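Local structure of actin-related protein 8 (Homo sapiens, 4FO0) at residues 58-63 with 308-313; 280-285 with 367-372; 23-28 with 151-156; 39-44 with 139-144. The protein binds ATP with low basal ATPase activity, does not polymerise, and is a proposed core subunit of the chromatin-remodelling INO80 complex in transcription, replication and probably DNA repair. All coordinates share one frame; numbering follows the deposited sequence.

Contact 1 (58-63 with 308-313); sequences DSWLLR and DCLLLQ. With ATP (adenosine-5'-triphosphate), chain C.
Trp60 carries its CG anti to the backbone N (chi1 -178°), which sends the indole toward helix 306-319, while Cys309 holds SG anti to its own carbonyl carbon (chi1 -75°), where the sulfur meets Leu61. Cys309 CB lies 3.6 Å from Trp60 CE3, approaching the ring obliquely. The sulfur itself stands 5.1 Å from the centroid of the six-membered ring and 39° off its normal, a sulfur-aromatic contact of oblique geometry. Leu310 reaches the rim of the same ring in its plane, with CD2 3.5 Å from Trp60 CH2, the two side chains crossing at about a right angle. Next along the loop, Leu61 lays CD2 over one face of the indole, toward its rim, and sets CG 3.5 Å from Cys309 SG; its CD1 meets Leu312 CB at 4.0 Å. The loop 58-63 thus docks on one side of helix 306-319, which in the actin fold borders the nucleotide cleft. Gln313 approaches the six-membered-ring end of the indole, placing CG 4.1 Å from Trp60 CZ2 and CD 3.6 Å from ATP O2', so its chain touches both the tryptophan and the ribose. An alanine here would probably open a gap between the Trp60 ring and the sugar, leaving the ring freer to shift. The indole's rotation has another constraint, a hydrogen bond from Trp60 NE1 to OD2 of Asp255, a residue of the ATP site. Helix 280-293 also borders the loop, where Leu61 touches Ser281 and Leu61 O accepts from Arg285 NE.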
# COMPACT_ATOMS: atom_id res chain seq x y z
N ASP A 58 -17.50 -1.87 -1.96
CA ASP A 58 -16.57 -0.75 -1.87
C ASP A 58 -15.79 -0.61 -3.17
O ASP A 58 -15.54 -1.58 -3.89
CB ASP A 58 -15.61 -0.91 -0.69
CG ASP A 58 -16.07 -0.15 0.56
OD1 ASP A 58 -16.69 0.92 0.42
OD2 ASP A 58 -15.80 -0.64 1.68
N SER A 59 -15.38 0.60 -3.48
CA SER A 59 -14.50 0.81 -4.61
C SER A 59 -13.11 0.28 -4.25
O SER A 59 -12.68 0.37 -3.10
CB SER A 59 -14.44 2.30 -4.94
OG SER A 59 -15.67 2.93 -4.61
N TRP A 60 -12.42 -0.28 -5.23
CA TRP A 60 -11.04 -0.67 -5.06
C TRP A 60 -10.12 -0.02 -6.12
O TRP A 60 -9.42 0.96 -5.83
CB TRP A 60 -10.92 -2.18 -5.11
CG TRP A 60 -9.53 -2.66 -4.90
CD1 TRP A 60 -8.43 -1.91 -4.59
CD2 TRP A 60 -9.09 -4.02 -4.98
NE1 TRP A 60 -7.33 -2.72 -4.48
CE2 TRP A 60 -7.70 -4.02 -4.72
CE3 TRP A 60 -9.73 -5.24 -5.25
CZ2 TRP A 60 -6.95 -5.18 -4.72
CZ3 TRP A 60 -8.98 -6.39 -5.25
CH2 TRP A 60 -7.60 -6.36 -4.99
N LEU A 61 -10.14 -0.56 -7.34
CA LEU A 61 -9.37 0.04 -8.43
C LEU A 61 -10.11 1.22 -9.06
O LEU A 61 -9.53 1.98 -9.83
CB LEU A 61 -9.02 -0.98 -9.52
CG LEU A 61 -8.19 -2.21 -9.19
CD1 LEU A 61 -7.61 -2.76 -10.48
CD2 LEU A 61 -7.08 -1.93 -8.17
N LEU A 62 -11.38 1.39 -8.76
CA LEU A 62 -12.04 2.63 -9.17
C LEU A 62 -12.07 3.62 -8.01
O LEU A 62 -11.86 3.25 -6.85
CB LEU A 62 -13.44 2.36 -9.70
CG LEU A 62 -13.54 1.71 -11.07
CD1 LEU A 62 -14.95 1.90 -11.59
CD2 LEU A 62 -12.55 2.33 -12.02
N ARG A 63 -12.33 4.88 -8.34
CA ARG A 63 -12.32 5.95 -7.35
C ARG A 63 -13.04 7.12 -7.96
O ARG A 63 -13.25 7.15 -9.17
CB ARG A 63 -10.87 6.33 -6.99
CG ARG A 63 -9.99 6.64 -8.21
CD ARG A 63 -8.56 6.97 -7.80
NE ARG A 63 -8.50 8.08 -6.86
CZ ARG A 63 -7.39 8.47 -6.24
NH1 ARG A 63 -6.25 7.83 -6.46
NH2 ARG A 63 -7.41 9.49 -5.40
N ASP A 308 -11.39 -9.86 -11.18
CA ASP A 308 -10.70 -9.11 -12.22
C ASP A 308 -9.63 -8.21 -11.63
O ASP A 308 -8.51 -8.13 -12.14
CB ASP A 308 -11.71 -8.26 -13.00
CG ASP A 308 -12.66 -9.11 -13.83
OD1 ASP A 308 -12.38 -10.31 -14.01
OD2 ASP A 308 -13.67 -8.57 -14.32
N CYS A 309 -9.99 -7.52 -10.56
CA CYS A 309 -9.06 -6.64 -9.89
C CYS A 309 -7.84 -7.37 -9.38
O CYS A 309 -6.73 -6.86 -9.50
CB CYS A 309 -9.76 -5.88 -8.78
SG CYS A 309 -10.78 -4.60 -9.47
N LEU A 310 -8.04 -8.55 -8.81
CA LEU A 310 -6.90 -9.36 -8.39
C LEU A 310 -6.03 -9.71 -9.60
O LEU A 310 -4.80 -9.71 -9.53
CB LEU A 310 -7.35 -10.64 -7.66
CG LEU A 310 -8.05 -10.42 -6.32
CD1 LEU A 310 -8.60 -11.72 -5.80
CD2 LEU A 310 -7.09 -9.82 -5.31
N LEU A 311 -6.70 -9.98 -10.72
CA LEU A 311 -6.01 -10.28 -11.98
C LEU A 311 -5.17 -9.10 -12.46
O LEU A 311 -3.99 -9.26 -12.78
CB LEU A 311 -7.03 -10.64 -13.05
CG LEU A 311 -6.43 -10.94 -14.42
CD1 LEU A 311 -5.56 -12.19 -14.35
CD2 LEU A 311 -7.52 -11.08 -15.45
N LEU A 312 -5.78 -7.92 -12.50
CA LEU A 312 -5.08 -6.71 -12.91
C LEU A 312 -3.88 -6.43 -12.01
O LEU A 312 -2.77 -6.21 -12.51
CB LEU A 312 -6.03 -5.52 -12.98
CG LEU A 312 -7.17 -5.76 -13.99
CD1 LEU A 312 -8.20 -4.62 -14.03
CD2 LEU A 312 -6.61 -6.04 -15.39
N GLN A 313 -4.07 -6.48 -10.69
CA GLN A 313 -2.93 -6.33 -9.79
C GLN A 313 -1.85 -7.31 -10.20
O GLN A 313 -0.67 -6.96 -10.28
CB GLN A 313 -3.30 -6.55 -8.33
CG GLN A 313 -4.24 -5.53 -7.76
CD GLN A 313 -3.55 -4.56 -6.83
OE1 GLN A 313 -3.32 -3.39 -7.19
NE2 GLN A 313 -3.24 -5.02 -5.62
PG ATP C . -1.56 1.66 1.67
O1G ATP C . -0.16 1.73 2.23
O2G ATP C . -2.67 1.77 2.69
O3G ATP C . -1.80 2.49 0.43
PB ATP C . -1.03 -1.20 1.73
O1B ATP C . -2.14 -2.21 1.65
O2B ATP C . -0.19 -0.98 2.98
O3B ATP C . -1.68 0.15 1.15
PA ATP C . 1.17 -2.48 0.44
O1A ATP C . 0.63 -3.84 0.81
O2A ATP C . 2.40 -1.91 1.10
O3A ATP C . -0.05 -1.45 0.48
O5' ATP C . 1.42 -2.50 -1.14
C5' ATP C . 0.38 -2.99 -1.96
C4' ATP C . 0.72 -2.66 -3.40
O4' ATP C . 1.96 -3.27 -3.69
C3' ATP C . -0.29 -3.22 -4.38
O3' ATP C . -0.68 -2.20 -5.31
C2' ATP C . 0.47 -4.31 -5.10
O2' ATP C . 0.06 -4.47 -6.45
C1' ATP C . 1.87 -3.78 -5.02
N9 ATP C . 2.85 -4.83 -5.32
C8 ATP C . 3.08 -5.94 -4.60
N7 ATP C . 4.04 -6.69 -5.17
C5 ATP C . 4.44 -6.06 -6.28
C6 ATP C . 5.42 -6.32 -7.35
N6 ATP C . 6.17 -7.45 -7.32
N1 ATP C . 5.52 -5.40 -8.35
C2 ATP C . 4.77 -4.28 -8.38
N3 ATP C . 3.85 -3.99 -7.44
C4 ATP C . 3.65 -4.83 -6.39

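Contact 2 (280-285 with 367-372); sequences GSDVSR and FGIVGQ. With ATP (adenosine-5'-triphosphate), chain C.
Phe367 turns one face of its ring onto Asp282, whose CB sits 3.6 Å from the ring centroid and only 11° off the normal. That position, over the centre of the face, defines a CH-pi contact. The ring atom Phe367 CE1 also lies 3.4 Å from Asp282 O, and Val283 CG2 touches Phe367 CZ more loosely at 4.3 Å. Ile369 contributes CD1, 4.0 Å from Asp282 OD1, so an apolar methyl lies beside the carboxylate. The charge of that carboxylate is met within the helix: Arg285 NH2 donates to Asp282 OD1 at 2.6 Å with an angle of 159°. NH2 meets OD1 from above the carboxylate plane, and OD1 lies close to the guanidinium plane. Arg63 NH1 forms a second salt bridge to the same oxygen, and OD2 accepts from Gly279 N at the start of the helix. The two arginines would probably favour the ionised form of Asp282. The Arg285 guanidinium stands nearly perpendicular to the Phe367 ring, the planes 84° apart, and makes only loose contact with it. At the first residue of the helix, Gly280 CA comes within 3.2 Å of ATP O3', where a beta-carbon would collide with the ribose. The arrangement is that of a nucleotide-pocket helix in the actin fold: its glycine end faces the ribose, and another side, at Asp282 and Val283, is packed by the loop that precedes strand 375-377.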
# COMPACT_ATOMS: atom_id res chain seq x y z
N GLY A 280 -0.08 1.76 -5.79
CA GLY A 280 -0.09 0.62 -6.69
C GLY A 280 -1.37 0.41 -7.48
O GLY A 280 -1.34 -0.03 -8.62
N SER A 281 -2.51 0.70 -6.86
CA SER A 281 -3.79 0.37 -7.45
C SER A 281 -4.03 1.25 -8.66
O SER A 281 -4.49 0.77 -9.70
CB SER A 281 -4.93 0.51 -6.43
OG SER A 281 -5.10 1.86 -6.03
N ASP A 282 -3.71 2.53 -8.52
CA ASP A 282 -3.78 3.47 -9.65
C ASP A 282 -2.93 3.03 -10.83
O ASP A 282 -3.37 3.12 -11.98
CB ASP A 282 -3.37 4.86 -9.20
CG ASP A 282 -4.18 5.33 -8.01
OD1 ASP A 282 -5.34 5.76 -8.24
OD2 ASP A 282 -3.67 5.26 -6.87
N VAL A 283 -1.73 2.55 -10.56
CA VAL A 283 -0.93 1.93 -11.60
C VAL A 283 -1.62 0.73 -12.24
O VAL A 283 -1.56 0.53 -13.45
CB VAL A 283 0.39 1.45 -11.04
CG1 VAL A 283 1.21 0.77 -12.15
CG2 VAL A 283 1.14 2.60 -10.44
N SER A 284 -2.25 -0.10 -11.41
CA SER A 284 -2.94 -1.27 -11.92
C SER A 284 -4.05 -0.86 -12.89
O SER A 284 -4.25 -1.50 -13.90
CB SER A 284 -3.51 -2.11 -10.77
OG SER A 284 -2.48 -2.80 -10.09
N ARG A 285 -4.77 0.20 -12.57
CA ARG A 285 -5.90 0.60 -13.37
C ARG A 285 -5.36 1.19 -14.67
O ARG A 285 -5.85 0.89 -15.77
CB ARG A 285 -6.75 1.63 -12.62
CG ARG A 285 -7.95 2.17 -13.38
CD ARG A 285 -8.28 3.60 -12.92
NE ARG A 285 -8.12 3.72 -11.48
CZ ARG A 285 -7.33 4.58 -10.85
NH1 ARG A 285 -6.59 5.47 -11.52
NH2 ARG A 285 -7.28 4.55 -9.53
N PHE A 367 -3.25 9.54 -14.41
CA PHE A 367 -4.36 8.82 -13.78
C PHE A 367 -5.71 9.39 -14.14
O PHE A 367 -6.72 8.71 -14.00
CB PHE A 367 -4.17 8.75 -12.26
CG PHE A 367 -3.01 7.91 -11.86
CD1 PHE A 367 -2.70 6.76 -12.58
CD2 PHE A 367 -2.19 8.28 -10.81
CE1 PHE A 367 -1.60 5.98 -12.22
CE2 PHE A 367 -1.10 7.50 -10.45
CZ PHE A 367 -0.81 6.35 -11.16
N GLY A 368 -5.71 10.64 -14.60
CA GLY A 368 -6.92 11.33 -15.01
C GLY A 368 -7.89 11.60 -13.88
O GLY A 368 -9.09 11.65 -14.09
N ILE A 369 -7.37 11.77 -12.66
CA ILE A 369 -8.22 12.06 -11.51
C ILE A 369 -8.48 13.56 -11.43
O ILE A 369 -7.54 14.35 -11.39
CB ILE A 369 -7.60 11.55 -10.20
CG1 ILE A 369 -7.37 10.04 -10.27
CG2 ILE A 369 -8.50 11.86 -9.03
CD1 ILE A 369 -6.28 9.53 -9.31
N VAL A 370 -9.75 13.94 -11.42
CA VAL A 370 -10.11 15.34 -11.47
C VAL A 370 -11.02 15.73 -10.31
O VAL A 370 -12.00 15.03 -10.01
CB VAL A 370 -10.82 15.68 -12.80
CG1 VAL A 370 -11.23 17.12 -12.84
CG2 VAL A 370 -9.90 15.36 -13.98
N GLY A 371 -10.67 16.83 -9.66
CA GLY A 371 -11.52 17.38 -8.62
C GLY A 371 -11.34 16.79 -7.24
O GLY A 371 -12.24 16.91 -6.41
N GLN A 372 -10.20 16.18 -6.97
CA GLN A 372 -9.96 15.58 -5.66
C GLN A 372 -8.72 16.17 -5.02
O GLN A 372 -7.80 16.63 -5.70
CB GLN A 372 -9.78 14.08 -5.79
CG GLN A 372 -10.68 13.50 -6.84
CD GLN A 372 -12.11 13.48 -6.39
OE1 GLN A 372 -12.41 13.03 -5.28
NE2 GLN A 372 -13.01 13.99 -7.23
PG ATP C . -1.56 1.66 1.67
O1G ATP C . -0.16 1.73 2.23
O2G ATP C . -2.67 1.77 2.69
O3G ATP C . -1.80 2.49 0.43
PB ATP C . -1.03 -1.20 1.73
O1B ATP C . -2.14 -2.21 1.65
O2B ATP C . -0.19 -0.98 2.98
O3B ATP C . -1.68 0.15 1.15
PA ATP C . 1.17 -2.48 0.44
O1A ATP C . 0.63 -3.84 0.81
O2A ATP C . 2.40 -1.91 1.10
O3A ATP C . -0.05 -1.45 0.48
O5' ATP C . 1.42 -2.50 -1.14
C5' ATP C . 0.38 -2.99 -1.96
C4' ATP C . 0.72 -2.66 -3.40
O4' ATP C . 1.96 -3.27 -3.69
C3' ATP C . -0.29 -3.22 -4.38
O3' ATP C . -0.68 -2.20 -5.31
C2' ATP C . 0.47 -4.31 -5.10
O2' ATP C . 0.06 -4.47 -6.45
C1' ATP C . 1.87 -3.78 -5.02
N9 ATP C . 2.85 -4.83 -5.32
C8 ATP C . 3.08 -5.94 -4.60
N7 ATP C . 4.04 -6.69 -5.17
C5 ATP C . 4.44 -6.06 -6.28
C6 ATP C . 5.42 -6.32 -7.35
N6 ATP C . 6.17 -7.45 -7.32
N1 ATP C . 5.52 -5.40 -8.35
C2 ATP C . 4.77 -4.28 -8.38
N3 ATP C . 3.85 -3.99 -7.44
C4 ATP C . 3.65 -4.83 -6.39

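Contact 3 (23-28 with 151-156); sequences GSTTLR and IHWPIR. With ATP (adenosine-5'-triphosphate), chain C.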
# COMPACT_ATOMS: atom_id res chain seq x y z
N GLY A 23 -3.28 -1.53 6.61
CA GLY A 23 -3.09 -0.94 5.30
C GLY A 23 -4.43 -0.86 4.58
O GLY A 23 -5.40 -1.51 4.98
N SER A 24 -4.49 -0.07 3.52
CA SER A 24 -5.71 0.02 2.72
C SER A 24 -6.11 -1.37 2.20
O SER A 24 -7.29 -1.72 2.16
CB SER A 24 -5.51 0.96 1.53
OG SER A 24 -5.13 2.24 1.98
N THR A 25 -5.12 -2.16 1.81
CA THR A 25 -5.40 -3.44 1.19
C THR A 25 -4.90 -4.62 2.01
O THR A 25 -5.52 -5.69 2.03
CB THR A 25 -4.91 -3.46 -0.28
OG1 THR A 25 -5.83 -2.69 -1.06
CG2 THR A 25 -4.90 -4.86 -0.86
N THR A 26 -3.80 -4.45 2.72
CA THR A 26 -3.28 -5.56 3.51
C THR A 26 -3.03 -5.20 4.96
O THR A 26 -2.35 -4.22 5.25
CB THR A 26 -1.98 -6.12 2.93
OG1 THR A 26 -2.19 -6.52 1.57
CG2 THR A 26 -1.51 -7.32 3.75
N LEU A 27 -3.61 -5.99 5.87
CA LEU A 27 -3.24 -5.93 7.26
C LEU A 27 -1.99 -6.81 7.50
O LEU A 27 -1.90 -7.95 7.04
CB LEU A 27 -4.39 -6.41 8.14
CG LEU A 27 -4.01 -6.72 9.59
CD1 LEU A 27 -3.54 -5.46 10.33
CD2 LEU A 27 -5.18 -7.36 10.32
N ARG A 28 -1.01 -6.27 8.19
CA ARG A 28 0.14 -7.08 8.56
C ARG A 28 0.18 -7.17 10.07
O ARG A 28 0.24 -6.15 10.77
CB ARG A 28 1.44 -6.55 7.92
CG ARG A 28 1.61 -7.11 6.52
CD ARG A 28 2.57 -6.36 5.63
NE ARG A 28 1.92 -5.25 4.94
CZ ARG A 28 1.62 -5.22 3.64
NH1 ARG A 28 1.91 -6.25 2.84
NH2 ARG A 28 1.04 -4.14 3.13
N ILE A 151 -19.54 -5.84 0.67
CA ILE A 151 -18.09 -5.89 0.82
C ILE A 151 -17.57 -4.56 1.34
O ILE A 151 -17.86 -3.50 0.77
CB ILE A 151 -17.42 -6.21 -0.51
CG1 ILE A 151 -17.98 -7.51 -1.08
CG2 ILE A 151 -15.90 -6.29 -0.34
CD1 ILE A 151 -17.73 -8.71 -0.21
N HIS A 152 -16.80 -4.62 2.42
CA HIS A 152 -16.25 -3.42 3.06
C HIS A 152 -14.74 -3.48 3.24
O HIS A 152 -14.19 -4.43 3.80
CB HIS A 152 -16.94 -3.16 4.41
CG HIS A 152 -18.42 -2.93 4.30
ND1 HIS A 152 -19.34 -3.88 4.68
CD2 HIS A 152 -19.12 -1.88 3.84
CE1 HIS A 152 -20.56 -3.42 4.46
NE2 HIS A 152 -20.46 -2.21 3.95
N TRP A 153 -14.08 -2.44 2.74
CA TRP A 153 -12.69 -2.19 3.02
C TRP A 153 -12.64 -1.03 4.01
O TRP A 153 -12.86 0.11 3.62
CB TRP A 153 -11.96 -1.77 1.75
CG TRP A 153 -11.92 -2.80 0.68
CD1 TRP A 153 -12.82 -2.99 -0.32
CD2 TRP A 153 -10.89 -3.79 0.48
NE1 TRP A 153 -12.43 -4.03 -1.14
CE2 TRP A 153 -11.25 -4.54 -0.67
CE3 TRP A 153 -9.70 -4.11 1.15
CZ2 TRP A 153 -10.46 -5.59 -1.16
CZ3 TRP A 153 -8.92 -5.16 0.66
CH2 TRP A 153 -9.30 -5.88 -0.48
N PRO A 154 -12.36 -1.32 5.28
CA PRO A 154 -12.38 -0.33 6.36
C PRO A 154 -11.37 0.79 6.14
O PRO A 154 -11.47 1.84 6.76
CB PRO A 154 -11.99 -1.14 7.59
CG PRO A 154 -12.37 -2.54 7.25
CD PRO A 154 -12.10 -2.68 5.79
N ILE A 155 -10.40 0.56 5.27
CA ILE A 155 -9.42 1.59 5.00
C ILE A 155 -9.26 1.83 3.51
O ILE A 155 -9.17 0.88 2.72
CB ILE A 155 -8.07 1.23 5.66
CG1 ILE A 155 -8.28 1.04 7.16
CG2 ILE A 155 -7.02 2.31 5.37
CD1 ILE A 155 -7.03 0.72 7.90
N ARG A 156 -9.27 3.10 3.13
CA ARG A 156 -9.11 3.51 1.73
C ARG A 156 -8.13 4.66 1.71
O ARG A 156 -8.23 5.58 2.53
CB ARG A 156 -10.44 3.98 1.12
CG ARG A 156 -11.57 2.94 1.08
CD ARG A 156 -11.37 1.88 -0.01
NE ARG A 156 -10.34 0.92 0.37
CZ ARG A 156 -9.92 -0.09 -0.39
NH1 ARG A 156 -10.45 -0.29 -1.59
NH2 ARG A 156 -8.96 -0.90 0.06
PG ATP C . -1.56 1.66 1.67
O1G ATP C . -0.16 1.73 2.23
O2G ATP C . -2.67 1.77 2.69
O3G ATP C . -1.80 2.49 0.43
PB ATP C . -1.03 -1.20 1.73
O1B ATP C . -2.14 -2.21 1.65
O2B ATP C . -0.19 -0.98 2.98
O3B ATP C . -1.68 0.15 1.15
PA ATP C . 1.17 -2.48 0.44
O1A ATP C . 0.63 -3.84 0.81
O2A ATP C . 2.40 -1.91 1.10
O3A ATP C . -0.05 -1.45 0.48
O5' ATP C . 1.42 -2.50 -1.14
C5' ATP C . 0.38 -2.99 -1.96
C4' ATP C . 0.72 -2.66 -3.40
O4' ATP C . 1.96 -3.27 -3.69
C3' ATP C . -0.29 -3.22 -4.38
O3' ATP C . -0.68 -2.20 -5.31
C2' ATP C . 0.47 -4.31 -5.10
O2' ATP C . 0.06 -4.47 -6.45
C1' ATP C . 1.87 -3.78 -5.02
N9 ATP C . 2.85 -4.83 -5.32
C8 ATP C . 3.08 -5.94 -4.60
N7 ATP C . 4.04 -6.69 -5.17
C5 ATP C . 4.44 -6.06 -6.28
C6 ATP C . 5.42 -6.32 -7.35
N6 ATP C . 6.17 -7.45 -7.32
N1 ATP C . 5.52 -5.40 -8.35
C2 ATP C . 4.77 -4.28 -8.38
N3 ATP C . 3.85 -3.99 -7.44
C4 ATP C . 3.65 -4.83 -6.39
O HOH W 1 -9.22 -1.61 4.19
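Residues 23-25, with the first strand residue Thr26, belong to the turn of the beta-hairpin that grips the phosphates in the actin fold, and Ser24 is met at its carbonyl by Arg156 and Trp153. Arg156 NH2 donates to Ser24 O at 2.8 Å; the oxygen lies in the guanidinium plane, but the donor stands above the carbonyl plane and the N-H points to it at 136°. A straighter bond, Arg156 NE to Ile155 O (2.6 Å, 168°), fixes the guanidinium against its own strand, and NH1 bonds Ser59 O. This folding back, with the chain bent at chi2 and chi3, lays one guanidinium face over Trp153 CB. Trp153 brings CE3 to 3.5 Å from Ser24 O, while Thr25 O sits at the indole edge, near its plane. Ile155 CG2 packs 3.7 Å from Ser24 CA. A water lies between the segments, accepting from Ile155 N and probably donating to Ser24 O. The turn also faces ATP: Ser24 N (2.7 Å) and Ser24 OG (2.6 Å) both bond O2G of the gamma-phosphate, whereas Thr25 N and Thr26 N converge on O1B, each at 3.0 Å. Such a fan of backbone N-H groups is characteristic of phosphate-binding hairpins in the actin ATPase superfamily. Thr25 OG1 is engaged by Asp255 OD2. An alanine in place of Arg156 would probably leave Ser24 O without its charged donor and Ser59 O without the NH1 bond, giving the phosphate turn more freedom to move.

Contact 4 (39-44 with 139-144); sequences SIPHVI and EALYVN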
# COMPACT_ATOMS: atom_id res chain seq x y z
N SER A 39 -0.23 -11.84 6.71
CA SER A 39 -0.69 -10.82 5.77
C SER A 39 -2.10 -11.16 5.36
O SER A 39 -2.34 -12.21 4.76
CB SER A 39 0.21 -10.77 4.53
OG SER A 39 1.39 -10.00 4.77
N ILE A 40 -3.03 -10.28 5.69
CA ILE A 40 -4.43 -10.52 5.41
C ILE A 40 -5.00 -9.40 4.56
O ILE A 40 -4.73 -8.22 4.83
CB ILE A 40 -5.25 -10.59 6.72
CG1 ILE A 40 -4.82 -11.80 7.54
CG2 ILE A 40 -6.74 -10.62 6.44
CD1 ILE A 40 -3.45 -11.64 8.15
N PRO A 41 -5.79 -9.76 3.54
CA PRO A 41 -6.59 -8.75 2.82
C PRO A 41 -7.45 -8.04 3.84
O PRO A 41 -8.22 -8.68 4.54
CB PRO A 41 -7.47 -9.58 1.88
CG PRO A 41 -6.70 -10.90 1.72
CD PRO A 41 -5.99 -11.12 3.02
N HIS A 42 -7.29 -6.74 3.94
CA HIS A 42 -7.93 -6.00 5.01
C HIS A 42 -9.36 -5.64 4.61
O HIS A 42 -9.66 -4.48 4.29
CB HIS A 42 -7.10 -4.77 5.29
CG HIS A 42 -7.46 -4.10 6.57
ND1 HIS A 42 -8.15 -2.91 6.61
CD2 HIS A 42 -7.25 -4.46 7.85
CE1 HIS A 42 -8.34 -2.57 7.87
NE2 HIS A 42 -7.79 -3.49 8.64
N VAL A 43 -10.22 -6.65 4.60
CA VAL A 43 -11.55 -6.55 4.01
C VAL A 43 -12.51 -7.49 4.73
O VAL A 43 -12.09 -8.49 5.33
CB VAL A 43 -11.51 -6.94 2.52
CG1 VAL A 43 -11.02 -8.38 2.38
CG2 VAL A 43 -12.89 -6.75 1.85
N ILE A 44 -13.80 -7.17 4.68
CA ILE A 44 -14.80 -7.97 5.36
C ILE A 44 -16.09 -8.02 4.55
O ILE A 44 -16.53 -7.02 3.98
CB ILE A 44 -15.09 -7.45 6.79
CG1 ILE A 44 -16.21 -8.27 7.44
CG2 ILE A 44 -15.53 -6.00 6.77
CD1 ILE A 44 -16.42 -7.98 8.90
N GLU A 139 -11.29 -15.10 2.40
CA GLU A 139 -12.63 -15.66 2.31
C GLU A 139 -13.64 -14.60 1.84
O GLU A 139 -14.57 -14.90 1.09
CB GLU A 139 -13.07 -16.26 3.63
CG GLU A 139 -12.55 -17.65 3.87
CD GLU A 139 -13.21 -18.31 5.07
OE1 GLU A 139 -13.17 -19.56 5.15
OE2 GLU A 139 -13.78 -17.58 5.91
N ALA A 140 -13.44 -13.37 2.29
CA ALA A 140 -14.30 -12.28 1.88
C ALA A 140 -14.13 -11.98 0.39
O ALA A 140 -15.12 -11.78 -0.32
CB ALA A 140 -14.06 -11.06 2.73
N LEU A 141 -12.89 -11.98 -0.10
CA LEU A 141 -12.65 -11.67 -1.51
C LEU A 141 -13.34 -12.66 -2.43
O LEU A 141 -13.71 -12.32 -3.55
CB LEU A 141 -11.16 -11.66 -1.84
CG LEU A 141 -10.24 -10.63 -1.18
CD1 LEU A 141 -8.81 -10.93 -1.55
CD2 LEU A 141 -10.61 -9.24 -1.62
N TYR A 142 -13.51 -13.89 -1.94
CA TYR A 142 -14.01 -14.99 -2.76
C TYR A 142 -15.50 -15.28 -2.63
O TYR A 142 -15.99 -16.31 -3.09
CB TYR A 142 -13.20 -16.24 -2.49
CG TYR A 142 -11.97 -16.27 -3.32
CD1 TYR A 142 -10.83 -15.58 -2.91
CD2 TYR A 142 -11.94 -16.94 -4.53
CE1 TYR A 142 -9.69 -15.59 -3.68
CE2 TYR A 142 -10.81 -16.95 -5.30
CZ TYR A 142 -9.69 -16.27 -4.88
OH TYR A 142 -8.56 -16.29 -5.66
N VAL A 143 -16.22 -14.37 -2.00
CA VAL A 143 -17.66 -14.46 -1.98
C VAL A 143 -18.21 -14.16 -3.37
O VAL A 143 -17.90 -13.12 -3.96
CB VAL A 143 -18.22 -13.49 -0.93
CG1 VAL A 143 -19.73 -13.37 -1.06
CG2 VAL A 143 -17.81 -13.95 0.47
N ASN A 144 -18.98 -15.10 -3.91
CA ASN A 144 -19.71 -14.89 -5.15
C ASN A 144 -20.40 -13.53 -5.10
O ASN A 144 -21.11 -13.23 -4.15
CB ASN A 144 -20.72 -16.02 -5.34
CG ASN A 144 -21.44 -15.96 -6.68
OD1 ASN A 144 -21.66 -14.90 -7.25
ND2 ASN A 144 -21.83 -17.13 -7.17
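Leu141 pushes its forked end into the angle between Pro41 and Val43. One prong, CD1, rests against the proline ring, 3.9 Å from both Pro41 CB and Pro41 CG; the other, CD2, reaches Val43 CG1 at 4.1 Å. In each pair the side chains cross obliquely. Chi1 of Leu141 (-64°) sets CG beside the backbone N, and the extended chi2 (174°) carries CD1 on toward Pro41, although the beta-carbon does not point there directly. Val43 is the complementary bump: CG1, set between its backbone N and carbonyl carbon (chi1 60°), projects into the hollow beside Leu141 CD2 and Ala140 CB, and meets the latter at 4.1 Å as well. The small Ala140 methyl leaves room for the chain to come close, since CB also lies 4.1 Å from Ile44 C and the nearest alpha-carbons, those of Ile44 and Ala140, are 5.6 Å apart. The notch itself is shaped by the backbone. His42 is the centre of an inverse gamma turn, closed by a weak bond from Val43 N to Pro41 O, and this kink brings Pro41 and Val43 round to the same partner. The short helix 138-141, which follows strand 134-136 and precedes strand 149-152 in the chain, packs on the broken strand 38-47 of the first large sheet of the actin fold. Trp153 extends the apolar surface, touching Val43 and Leu141, while the His42 imidazole bonds Trp181 of helix 170-187.

All four contacts are mainly buried, but only contact 3, which binds the phosphates, has a direct hydrogen bond between its segments; the others meet by packing. Contact 4, whose Pro41 side chain lies about 9 Å from ATP, is wholly apolar across its interface. Contact 1 is apolar and sulfur-aromatic, while contact 2 sets an intrahelical salt bridge beside a CH-pi contact. These two both reach the ribose, join through the Arg63–Asp282 salt bridge, and each use one of the successive helices 306-319 and 280-293, met by a loop. Contacts 3 and 4 share one sheet, contact 4 nested within the loop closed by contact 3. Asp58 and Ser59 tie contact 1 to contact 3, whereas contacts 2 and 4 lie about 23 Å apart, centre to centre.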